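Local coordinates for beta-galactosidase (Bacillus circulans, PDB 4MAD), which probably hydrolyses terminal non-reducing beta-D-galactose residues from beta-D-galactosides, as a family 35 glycoside hydrolase, at residues 35-40 / 283-288; 43-48 / 82-87; 50-55 / 92-97; 328-333 / 345-350. All coordinates share one frame; numbering follows the deposited sequence.

Interaction 1: residues 35-40 / 283-288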
# COMPACT_ATOMS: atom_id res chain seq x y z
N SER A 35 -10.82 -15.21 11.60
CA SER A 35 -10.72 -14.47 10.37
C SER A 35 -9.30 -14.23 9.94
O SER A 35 -8.41 -14.10 10.73
CB SER A 35 -11.50 -13.14 10.49
OG SER A 35 -11.29 -12.26 9.45
N GLY A 36 -9.14 -14.15 8.65
CA GLY A 36 -7.86 -13.89 8.07
C GLY A 36 -7.91 -12.67 7.20
O GLY A 36 -8.74 -12.54 6.41
N ALA A 37 -6.98 -11.77 7.40
CA ALA A 37 -6.89 -10.60 6.52
C ALA A 37 -6.22 -10.91 5.18
O ALA A 37 -5.16 -11.45 5.12
CB ALA A 37 -6.18 -9.50 7.19
N MET A 38 -6.94 -10.57 4.12
CA MET A 38 -6.42 -10.57 2.79
C MET A 38 -7.00 -9.39 2.02
O MET A 38 -8.15 -9.19 2.01
CB MET A 38 -6.76 -11.86 2.07
CG MET A 38 -6.35 -11.88 0.67
SD MET A 38 -6.83 -13.37 -0.25
CE MET A 38 -6.33 -12.88 -1.87
N HIS A 39 -6.15 -8.64 1.37
CA HIS A 39 -6.60 -7.46 0.65
C HIS A 39 -6.70 -7.71 -0.84
O HIS A 39 -5.75 -8.07 -1.46
CB HIS A 39 -5.58 -6.37 0.85
CG HIS A 39 -5.39 -5.96 2.27
ND1 HIS A 39 -6.28 -6.28 3.26
CD2 HIS A 39 -4.38 -5.29 2.87
CE1 HIS A 39 -5.84 -5.81 4.40
NE2 HIS A 39 -4.68 -5.23 4.19
N TYR A 40 -7.86 -7.49 -1.42
CA TYR A 40 -8.02 -7.83 -2.81
C TYR A 40 -6.97 -7.09 -3.65
O TYR A 40 -6.55 -7.57 -4.64
CB TYR A 40 -9.44 -7.54 -3.33
CG TYR A 40 -9.89 -6.16 -3.07
CD1 TYR A 40 -9.86 -5.22 -4.05
CD2 TYR A 40 -10.36 -5.81 -1.87
CE1 TYR A 40 -10.23 -3.92 -3.80
CE2 TYR A 40 -10.76 -4.51 -1.61
CZ TYR A 40 -10.67 -3.55 -2.58
OH TYR A 40 -11.05 -2.29 -2.34
N ASN A 283 -8.74 -11.95 14.12
CA ASN A 283 -8.45 -11.70 12.72
C ASN A 283 -6.95 -11.60 12.51
O ASN A 283 -6.35 -10.73 13.01
CB ASN A 283 -9.12 -10.43 12.26
CG ASN A 283 -8.94 -10.16 10.79
OD1 ASN A 283 -9.01 -11.05 9.97
ND2 ASN A 283 -8.72 -8.89 10.47
N PHE A 284 -6.38 -12.53 11.79
CA PHE A 284 -4.97 -12.55 11.58
C PHE A 284 -4.59 -11.42 10.58
O PHE A 284 -5.11 -11.38 9.52
CB PHE A 284 -4.53 -13.91 11.03
CG PHE A 284 -4.16 -14.90 12.07
CD1 PHE A 284 -2.89 -15.29 12.21
CD2 PHE A 284 -5.09 -15.44 12.89
CE1 PHE A 284 -2.56 -16.17 13.18
CE2 PHE A 284 -4.74 -16.33 13.83
CZ PHE A 284 -3.48 -16.69 13.97
N TYR A 285 -3.66 -10.55 10.98
CA TYR A 285 -3.12 -9.54 10.12
C TYR A 285 -1.61 -9.74 9.91
O TYR A 285 -0.87 -9.53 10.81
CB TYR A 285 -3.38 -8.19 10.75
CG TYR A 285 -3.24 -7.07 9.76
CD1 TYR A 285 -4.33 -6.45 9.20
CD2 TYR A 285 -2.00 -6.67 9.33
CE1 TYR A 285 -4.18 -5.45 8.29
CE2 TYR A 285 -1.85 -5.70 8.40
CZ TYR A 285 -2.94 -5.07 7.89
OH TYR A 285 -2.75 -4.11 6.98
N MET A 286 -1.16 -10.11 8.71
CA MET A 286 -1.97 -10.47 7.56
C MET A 286 -1.99 -12.00 7.38
O MET A 286 -1.02 -12.63 7.65
CB MET A 286 -1.37 -9.89 6.31
CG MET A 286 -1.37 -8.44 6.20
SD MET A 286 -2.91 -7.71 5.97
CE MET A 286 -3.34 -8.36 4.42
N ALA A 287 -3.10 -12.57 6.99
CA ALA A 287 -3.09 -13.97 6.67
C ALA A 287 -2.38 -14.26 5.38
O ALA A 287 -1.57 -15.06 5.31
CB ALA A 287 -4.47 -14.54 6.61
N HIS A 288 -2.81 -13.56 4.35
CA HIS A 288 -2.08 -13.37 3.14
C HIS A 288 -1.84 -11.87 2.87
O HIS A 288 -2.74 -11.14 2.78
CB HIS A 288 -2.84 -13.98 1.98
CG HIS A 288 -2.16 -13.80 0.67
ND1 HIS A 288 -0.93 -14.35 0.39
CD2 HIS A 288 -2.48 -13.05 -0.41
CE1 HIS A 288 -0.56 -13.97 -0.81
NE2 HIS A 288 -1.50 -13.22 -1.33
O HOH W 1 -3.25 -9.14 1.18
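Ser35 and Gly36 pair in parallel with Asn283 and Phe284, and this end is close and regular. Phe284 N donates to Ser35 O at 2.8 Å, and Ala37 N donates to Phe284 O at 2.9 Å, nearly along the C=O axis. Both Ser35 OG and the Asn283 amide lie anti to their backbone N. That puts the hydroxyl 2.6 Å from Asn283 OD1, to which it donates from above the carbonyl plane. Asn283 ND2 turns to Met246 O and Glu64 OE1. Strands 34-38 and 281-284 are the first and last of the (beta/alpha)8 barrel, and their pairing closes the eight-stranded sheet. Beyond Ala37 the pairing loosens. A cis peptide precedes Met286, and Ala37 O then takes two N-H groups, Ala287 N and His288 N, the latter at 3.3 Å. One water accepts from His39 N and donates to His288 O, bridging backbones too far apart to bond directly. Met286 is bent at chi2 and chi3, which sets CE over the face of the His39 ring, 3.5 Å from its centroid. Its SD lies over the Tyr285 ring. Tyr285 OH bonds to Tyr313 OH, and its side chain is about 4 Å from that of Glu247, the predicted nucleophile.

Interaction 2: residues 43-48 / 82-87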
# COMPACT_ATOMS: atom_id res chain seq x y z
N THR A 43 -3.23 -8.78 -4.43
CA THR A 43 -2.97 -10.00 -5.18
C THR A 43 -3.67 -9.91 -6.54
O THR A 43 -4.71 -9.43 -6.61
CB THR A 43 -3.42 -11.21 -4.37
OG1 THR A 43 -2.59 -11.33 -3.22
CG2 THR A 43 -3.37 -12.45 -5.21
N VAL A 44 -3.06 -10.38 -7.59
CA VAL A 44 -3.73 -10.30 -8.89
C VAL A 44 -5.00 -11.15 -8.87
O VAL A 44 -5.01 -12.17 -8.27
CB VAL A 44 -2.84 -10.79 -10.08
CG1 VAL A 44 -1.72 -9.82 -10.32
CG2 VAL A 44 -2.32 -12.18 -9.81
N PRO A 45 -6.04 -10.76 -9.60
CA PRO A 45 -7.33 -11.42 -9.49
C PRO A 45 -7.34 -12.90 -9.87
O PRO A 45 -8.06 -13.67 -9.32
CB PRO A 45 -8.23 -10.62 -10.42
CG PRO A 45 -7.45 -9.64 -11.00
CD PRO A 45 -6.16 -9.53 -10.36
N GLU A 46 -6.46 -13.28 -10.76
CA GLU A 46 -6.37 -14.65 -11.23
C GLU A 46 -6.11 -15.59 -10.06
O GLU A 46 -6.48 -16.71 -10.10
CB GLU A 46 -5.28 -14.75 -12.27
CG GLU A 46 -5.66 -14.09 -13.54
CD GLU A 46 -5.37 -12.61 -13.59
OE1 GLU A 46 -4.73 -12.08 -12.72
OE2 GLU A 46 -5.76 -12.01 -14.58
N TYR A 47 -5.44 -15.04 -9.05
CA TYR A 47 -5.03 -15.77 -7.87
C TYR A 47 -5.91 -15.65 -6.61
O TYR A 47 -5.68 -16.30 -5.63
CB TYR A 47 -3.57 -15.45 -7.54
CG TYR A 47 -2.51 -15.98 -8.49
CD1 TYR A 47 -2.73 -17.11 -9.25
CD2 TYR A 47 -1.28 -15.39 -8.56
CE1 TYR A 47 -1.77 -17.58 -10.06
CE2 TYR A 47 -0.32 -15.88 -9.37
CZ TYR A 47 -0.57 -16.97 -10.14
OH TYR A 47 0.37 -17.52 -10.95
N TRP A 48 -6.97 -14.87 -6.69
CA TRP A 48 -7.78 -14.68 -5.51
C TRP A 48 -8.35 -16.01 -5.00
O TRP A 48 -8.34 -16.29 -3.85
CB TRP A 48 -8.90 -13.67 -5.78
CG TRP A 48 -8.51 -12.27 -5.90
CD1 TRP A 48 -7.37 -11.67 -5.46
CD2 TRP A 48 -9.28 -11.22 -6.47
NE1 TRP A 48 -7.38 -10.36 -5.72
CE2 TRP A 48 -8.54 -10.04 -6.35
CE3 TRP A 48 -10.54 -11.15 -7.06
CZ2 TRP A 48 -9.01 -8.82 -6.81
CZ3 TRP A 48 -10.99 -9.97 -7.51
CH2 TRP A 48 -10.23 -8.81 -7.40
N GLU A 82 -12.77 -2.51 -11.72
CA GLU A 82 -12.34 -3.46 -12.71
C GLU A 82 -11.01 -4.07 -12.34
O GLU A 82 -10.24 -3.47 -11.64
CB GLU A 82 -12.21 -2.74 -14.03
CG GLU A 82 -13.50 -2.06 -14.52
CD GLU A 82 -13.86 -0.75 -13.81
OE1 GLU A 82 -13.03 0.12 -13.87
OE2 GLU A 82 -14.95 -0.60 -13.24
N GLY A 83 -10.77 -5.26 -12.83
CA GLY A 83 -9.51 -5.90 -12.59
C GLY A 83 -9.18 -6.13 -11.14
O GLY A 83 -9.96 -6.67 -10.45
N ILE A 84 -8.01 -5.71 -10.73
CA ILE A 84 -7.56 -5.92 -9.39
C ILE A 84 -8.45 -5.16 -8.41
O ILE A 84 -8.44 -5.41 -7.25
CB ILE A 84 -6.08 -5.57 -9.16
CG1 ILE A 84 -5.54 -6.32 -7.95
CG2 ILE A 84 -5.91 -4.19 -8.92
CD1 ILE A 84 -4.12 -6.19 -7.79
N ALA A 85 -9.19 -4.21 -8.92
CA ALA A 85 -10.11 -3.42 -8.13
C ALA A 85 -11.55 -3.97 -8.06
O ALA A 85 -12.39 -3.32 -7.54
CB ALA A 85 -10.14 -2.04 -8.61
N ASP A 86 -11.81 -5.16 -8.59
CA ASP A 86 -13.15 -5.66 -8.63
C ASP A 86 -13.44 -6.30 -7.29
O ASP A 86 -13.32 -7.46 -7.13
CB ASP A 86 -13.29 -6.70 -9.72
CG ASP A 86 -14.75 -6.97 -10.10
OD1 ASP A 86 -15.63 -6.80 -9.31
OD2 ASP A 86 -14.97 -7.39 -11.19
N ILE A 87 -13.80 -5.49 -6.32
CA ILE A 87 -14.09 -5.97 -5.00
C ILE A 87 -15.30 -6.88 -5.01
O ILE A 87 -15.33 -7.85 -4.31
CB ILE A 87 -14.20 -4.82 -4.03
CG1 ILE A 87 -14.24 -5.32 -2.62
CG2 ILE A 87 -15.35 -3.96 -4.32
CD1 ILE A 87 -14.35 -4.25 -1.67
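The Trp48 indole has Pro45 CA over one face, 3.6 Å above the plane. At its edge, in plane, sits Ile84 O, 3.5 Å from Trp48 CZ2. The far end of the six-membered ring also meets carbonyls. Asp86 O comes within 3.4 Å of Trp48 CZ3 and CH2, and Gly83 O lies a little farther off, both at oblique angles. These are van der Waals contacts of carbonyl oxygens with the ring, and no hydrogen bond crosses between the two segments. Ile84 O is buried here without a hydrogen-bonding partner, so the carbon edge of the indole covers it but does not satisfy it. Trp48 CG is anti to its carbonyl carbon. Its NE1 bonds to Tyr40 O and makes a second, weak bond to Thr43 O. Together they would limit rotation of the ring. Ile84 fills the other half of the contact. Its CG1 is anti to the backbone N (chi1 -157°) and lies 3.5 Å from Thr43 O. The Pro45 ring crosses the Ile84 side chain at about a right angle, with Pro45 CD 4.1 Å from Ile84 CG1. Pro45 CG rests on the Gly83 carbonyl. Both segments are loops running into barrel helices. Trp48 begins helix 48-58, and Asp86 is the N-cap of helix 87-97, its OD1 accepting from Arg89 N. Phe90 of helix 87-97 meets the Trp48 ring edge-to-face.

Interaction 3: residues 50-55 / 92-97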
# COMPACT_ATOMS: atom_id res chain seq x y z
N ASP A 50 -7.16 -18.97 -5.30
CA ASP A 50 -6.13 -19.81 -4.75
C ASP A 50 -5.87 -19.41 -3.32
O ASP A 50 -5.82 -20.23 -2.46
CB ASP A 50 -4.84 -19.63 -5.53
CG ASP A 50 -3.69 -20.43 -4.95
OD1 ASP A 50 -3.67 -21.63 -5.12
OD2 ASP A 50 -2.82 -19.87 -4.28
N ARG A 51 -5.69 -18.12 -3.08
CA ARG A 51 -5.39 -17.70 -1.74
C ARG A 51 -6.53 -17.94 -0.78
O ARG A 51 -6.31 -18.36 0.29
CB ARG A 51 -4.94 -16.26 -1.70
CG ARG A 51 -4.03 -15.88 -2.82
CD ARG A 51 -2.61 -16.33 -2.64
NE ARG A 51 -1.67 -15.63 -3.50
CZ ARG A 51 -1.20 -16.11 -4.63
NH1 ARG A 51 -1.55 -17.28 -5.05
NH2 ARG A 51 -0.37 -15.41 -5.37
N LEU A 52 -7.73 -17.66 -1.23
CA LEU A 52 -8.89 -17.87 -0.39
C LEU A 52 -9.08 -19.34 -0.02
O LEU A 52 -9.38 -19.63 1.05
CB LEU A 52 -10.16 -17.32 -1.03
CG LEU A 52 -10.11 -15.81 -1.15
CD1 LEU A 52 -11.06 -15.25 -2.10
CD2 LEU A 52 -10.26 -15.22 0.20
N LEU A 53 -8.83 -20.24 -0.97
CA LEU A 53 -8.93 -21.65 -0.72
C LEU A 53 -7.95 -22.06 0.35
O LEU A 53 -8.25 -22.89 1.18
CB LEU A 53 -8.62 -22.39 -2.01
CG LEU A 53 -9.73 -22.46 -3.03
CD1 LEU A 53 -9.28 -22.99 -4.27
CD2 LEU A 53 -10.86 -23.21 -2.54
N LYS A 54 -6.78 -21.46 0.30
CA LYS A 54 -5.75 -21.70 1.31
C LYS A 54 -6.17 -21.24 2.72
O LYS A 54 -5.98 -21.91 3.69
CB LYS A 54 -4.41 -21.11 0.91
CG LYS A 54 -3.73 -21.89 -0.20
CD LYS A 54 -2.69 -21.17 -1.00
CE LYS A 54 -1.96 -22.10 -1.88
NZ LYS A 54 -1.10 -21.53 -2.85
N LEU A 55 -6.77 -20.09 2.82
CA LEU A 55 -7.23 -19.63 4.10
C LEU A 55 -8.33 -20.55 4.65
O LEU A 55 -8.31 -20.92 5.76
CB LEU A 55 -7.73 -18.20 4.02
CG LEU A 55 -6.76 -17.14 3.48
CD1 LEU A 55 -7.37 -15.78 3.68
CD2 LEU A 55 -5.46 -17.22 4.12
N LYS A 92 -17.41 -12.28 -3.91
CA LYS A 92 -18.10 -13.45 -4.44
C LYS A 92 -17.19 -14.67 -4.42
O LYS A 92 -17.65 -15.73 -4.25
CB LYS A 92 -18.59 -13.21 -5.83
CG LYS A 92 -19.81 -12.40 -5.86
CD LYS A 92 -20.13 -12.00 -7.26
CE LYS A 92 -21.50 -11.50 -7.36
NZ LYS A 92 -21.87 -11.40 -8.74
N THR A 93 -15.91 -14.47 -4.61
CA THR A 93 -14.99 -15.57 -4.54
C THR A 93 -14.92 -16.18 -3.14
O THR A 93 -14.87 -17.36 -2.98
CB THR A 93 -13.62 -15.24 -5.11
OG1 THR A 93 -13.76 -14.67 -6.40
CG2 THR A 93 -12.74 -16.47 -5.19
N ALA A 94 -14.93 -15.32 -2.14
CA ALA A 94 -14.90 -15.73 -0.75
C ALA A 94 -16.17 -16.53 -0.46
O ALA A 94 -16.14 -17.60 0.06
CB ALA A 94 -14.81 -14.55 0.15
N GLU A 95 -17.27 -16.01 -0.93
CA GLU A 95 -18.51 -16.72 -0.77
C GLU A 95 -18.46 -18.10 -1.43
O GLU A 95 -18.86 -19.02 -0.85
CB GLU A 95 -19.65 -15.94 -1.35
CG GLU A 95 -20.96 -16.60 -1.16
CD GLU A 95 -22.09 -15.81 -1.74
OE1 GLU A 95 -22.03 -15.52 -2.92
OE2 GLU A 95 -23.05 -15.51 -1.03
N LYS A 96 -17.91 -18.22 -2.61
CA LYS A 96 -17.85 -19.50 -3.31
C LYS A 96 -17.03 -20.55 -2.55
O LYS A 96 -17.31 -21.71 -2.52
CB LYS A 96 -17.22 -19.24 -4.65
CG LYS A 96 -17.00 -20.39 -5.48
CD LYS A 96 -16.20 -20.12 -6.76
CE LYS A 96 -15.35 -21.34 -7.13
NZ LYS A 96 -14.93 -21.47 -8.56
N VAL A 97 -15.97 -20.05 -1.94
CA VAL A 97 -15.04 -20.86 -1.24
C VAL A 97 -15.58 -21.16 0.14
O VAL A 97 -15.08 -22.01 0.79
CB VAL A 97 -13.70 -20.12 -1.12
CG1 VAL A 97 -12.94 -20.55 0.03
CG2 VAL A 97 -12.95 -20.24 -2.38
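Leu52 points across at helix 92-97, and its side chain crosses that of Thr93 at about a right angle. Leu52 CG is anti to its carbonyl carbon, and the CD1 branch does the touching. It lies 3.7 Å from Thr93 CG2 and reaches Ala94 N. Thr93 presents its methyl because CG2 is anti to the backbone N, while OG1 is turned back to Arg89 O. Val97 comes from the next turn and uses both branches. CG1 lies 3.8 Å from Leu52 O. CG2, anti to the carbonyl carbon, meets Leu53 CD2 at 3.6 Å, the two side chains crossing obliquely. An alanine at Val97 would remove both branches and would probably weaken the packing against Leu53 and the Leu52 backbone. The segments belong to helices 48-58 and 87-97 on the outside of the (beta/alpha)8 barrel, after strands 34-38 and 62-66. The axes of segments 50-55 and 92-97 come within 9.5 Å and cross at -42°. Leu52 and Ala94 touch Val63 of strand 62-66. On the side of 50-55 turned away from 92-97, Asp50 OD2 receives Lys54 NZ at 2.8 Å on its syn lone pair, and Arg51 NH1 at 3.0 Å from above the carboxylate plane. Two cations on one oxygen are likely to keep Asp50 ionised. Between 50-55 and 92-97 no polar bond forms, so the contact rests on aliphatic packing, with the Lys96-Glu49 salt bridge just beside it.

Interaction 4: residues 328-333 / 345-350; sequences KFYAVR and LNLPAP
Arg333 leaves helix 328-333 with CG anti to the backbone N and then bends at chi3 (-127°). The bend lays one guanidinium face over Leu345, with Leu345 CB 3.8 Å above the plane near its centre. Leu345 CD1 comes over the same group, 3.6 Å from Arg333 NE. The polar edge is used separately: NE donates to Ala57 O and NH2 to Pro343 O. A leucine at Arg333 would lose both of these bonds and the flat cover over Leu345, and would probably loosen the chain there. The helix follows the last barrel strand, and 345-350 is extended chain leading from it toward strand 357-366 of an antiparallel beta sheet. Leu345 has CG anti to its backbone N (chi1 177°), toward the helix, and its chi2 of 66° turns CD1 to Arg333 and CD2 to Tyr330. CD1 also lies at the edge of the Phe329 ring, while CD2 meets the edge of the Tyr330 ring in plane, 3.7 Å from CE1. Phe329 CD2 sits over one face of that tyrosine ring. Leu347 has CG anti to its carbonyl carbon. Leu347 CD2 meets Phe329 CZ tip to tip at 4.1 Å. Its other methyl, CD1, is 3.7 Å from Tyr330 OH.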
# COMPACT_ATOMS: atom_id res chain seq x y z
N LYS A 328 4.21 -21.38 9.63
CA LYS A 328 3.25 -20.71 10.45
C LYS A 328 1.86 -21.22 10.14
O LYS A 328 1.09 -21.49 11.02
CB LYS A 328 3.30 -19.24 10.18
CG LYS A 328 3.79 -18.52 11.28
CD LYS A 328 3.52 -17.06 11.14
CE LYS A 328 4.77 -16.35 11.37
NZ LYS A 328 4.48 -14.95 11.27
N PHE A 329 1.58 -21.44 8.87
CA PHE A 329 0.27 -21.88 8.45
C PHE A 329 -0.10 -23.22 9.10
O PHE A 329 -1.12 -23.33 9.68
CB PHE A 329 0.30 -22.06 6.95
CG PHE A 329 -0.95 -22.68 6.33
CD1 PHE A 329 -1.87 -21.91 5.69
CD2 PHE A 329 -1.15 -24.01 6.34
CE1 PHE A 329 -2.97 -22.47 5.12
CE2 PHE A 329 -2.27 -24.55 5.75
CZ PHE A 329 -3.15 -23.77 5.14
N TYR A 330 0.79 -24.19 9.04
CA TYR A 330 0.54 -25.47 9.70
C TYR A 330 0.40 -25.34 11.22
O TYR A 330 -0.37 -25.99 11.83
CB TYR A 330 1.58 -26.49 9.31
CG TYR A 330 1.47 -26.89 7.87
CD1 TYR A 330 0.40 -27.62 7.42
CD2 TYR A 330 2.39 -26.50 6.96
CE1 TYR A 330 0.29 -27.98 6.11
CE2 TYR A 330 2.30 -26.85 5.69
CZ TYR A 330 1.25 -27.59 5.25
OH TYR A 330 1.21 -27.90 3.95
N ALA A 331 1.22 -24.50 11.79
CA ALA A 331 1.24 -24.32 13.21
C ALA A 331 -0.09 -23.75 13.73
O ALA A 331 -0.60 -24.20 14.73
CB ALA A 331 2.37 -23.42 13.59
N VAL A 332 -0.58 -22.75 13.04
CA VAL A 332 -1.86 -22.13 13.27
C VAL A 332 -3.05 -23.08 13.03
O VAL A 332 -3.97 -23.13 13.77
CB VAL A 332 -2.01 -20.87 12.41
CG1 VAL A 332 -3.38 -20.40 12.36
CG2 VAL A 332 -1.12 -19.82 12.89
N ARG A 333 -2.97 -23.90 12.00
CA ARG A 333 -4.02 -24.85 11.74
C ARG A 333 -4.12 -25.84 12.89
O ARG A 333 -5.17 -26.21 13.30
CB ARG A 333 -3.79 -25.57 10.46
CG ARG A 333 -4.69 -26.73 10.35
CD ARG A 333 -4.73 -27.29 9.05
NE ARG A 333 -6.08 -27.40 8.57
CZ ARG A 333 -6.84 -28.47 8.66
NH1 ARG A 333 -6.40 -29.55 9.19
NH2 ARG A 333 -8.03 -28.46 8.17
N LEU A 345 -7.25 -31.67 5.73
CA LEU A 345 -6.65 -30.59 5.01
C LEU A 345 -6.54 -30.99 3.57
O LEU A 345 -6.08 -32.05 3.26
CB LEU A 345 -5.27 -30.31 5.59
CG LEU A 345 -4.34 -29.28 5.01
CD1 LEU A 345 -4.91 -27.96 5.22
CD2 LEU A 345 -3.07 -29.40 5.75
N ASN A 346 -7.00 -30.12 2.71
CA ASN A 346 -6.93 -30.32 1.29
C ASN A 346 -6.50 -29.03 0.61
O ASN A 346 -7.24 -28.08 0.57
CB ASN A 346 -8.30 -30.77 0.83
CG ASN A 346 -8.43 -30.93 -0.64
OD1 ASN A 346 -7.62 -31.54 -1.29
ND2 ASN A 346 -9.48 -30.40 -1.15
N LEU A 347 -5.28 -28.98 0.12
CA LEU A 347 -4.81 -27.78 -0.51
C LEU A 347 -4.88 -27.89 -2.02
O LEU A 347 -4.78 -28.92 -2.55
CB LEU A 347 -3.39 -27.48 -0.08
CG LEU A 347 -3.11 -27.03 1.35
CD1 LEU A 347 -1.72 -27.21 1.74
CD2 LEU A 347 -3.54 -25.63 1.56
N PRO A 348 -4.93 -26.75 -2.67
CA PRO A 348 -4.78 -26.70 -4.10
C PRO A 348 -3.39 -27.15 -4.49
O PRO A 348 -2.52 -27.12 -3.68
CB PRO A 348 -4.90 -25.22 -4.40
CG PRO A 348 -5.54 -24.65 -3.31
CD PRO A 348 -5.21 -25.42 -2.12
N ALA A 349 -3.20 -27.53 -5.73
CA ALA A 349 -1.87 -27.86 -6.22
C ALA A 349 -1.01 -26.62 -6.16
O ALA A 349 -1.45 -25.59 -6.57
CB ALA A 349 -1.95 -28.28 -7.64
N PRO A 350 0.22 -26.74 -5.75
CA PRO A 350 1.04 -25.54 -5.65
C PRO A 350 1.26 -24.85 -7.00
O PRO A 350 1.29 -25.50 -7.99
CB PRO A 350 2.35 -26.06 -5.13
CG PRO A 350 2.03 -27.23 -4.40
CD PRO A 350 0.88 -27.86 -5.10

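Overall arrangement
Interaction 1 closes the barrel. Interaction 2 joins loops leading into surrounding helices, and interactions 3 and 4 lie in the helical layer and the chain over it. Interaction 1 is also the contact nearest the catalytic centre: the Tyr285 side chain is about 9 Å from that of Glu171, the predicted proton donor, and about 5 Å from a bound 2-(2-methoxyethoxy)ethanol. The others lie away from the annotated sites. Interaction 2 joins interaction 1 through a probable hydrogen bond between His288 NE2 and Thr43 OG1, 2.9 Å long. Interaction 3 packs against strand 34-38, with Met38 SD 3.9 Å from Leu52 CD2. Interaction 4 reaches helix 50-55, with Lys54 O 3.4 Å from Phe329 CE1. Interactions 2 and 4 do not touch.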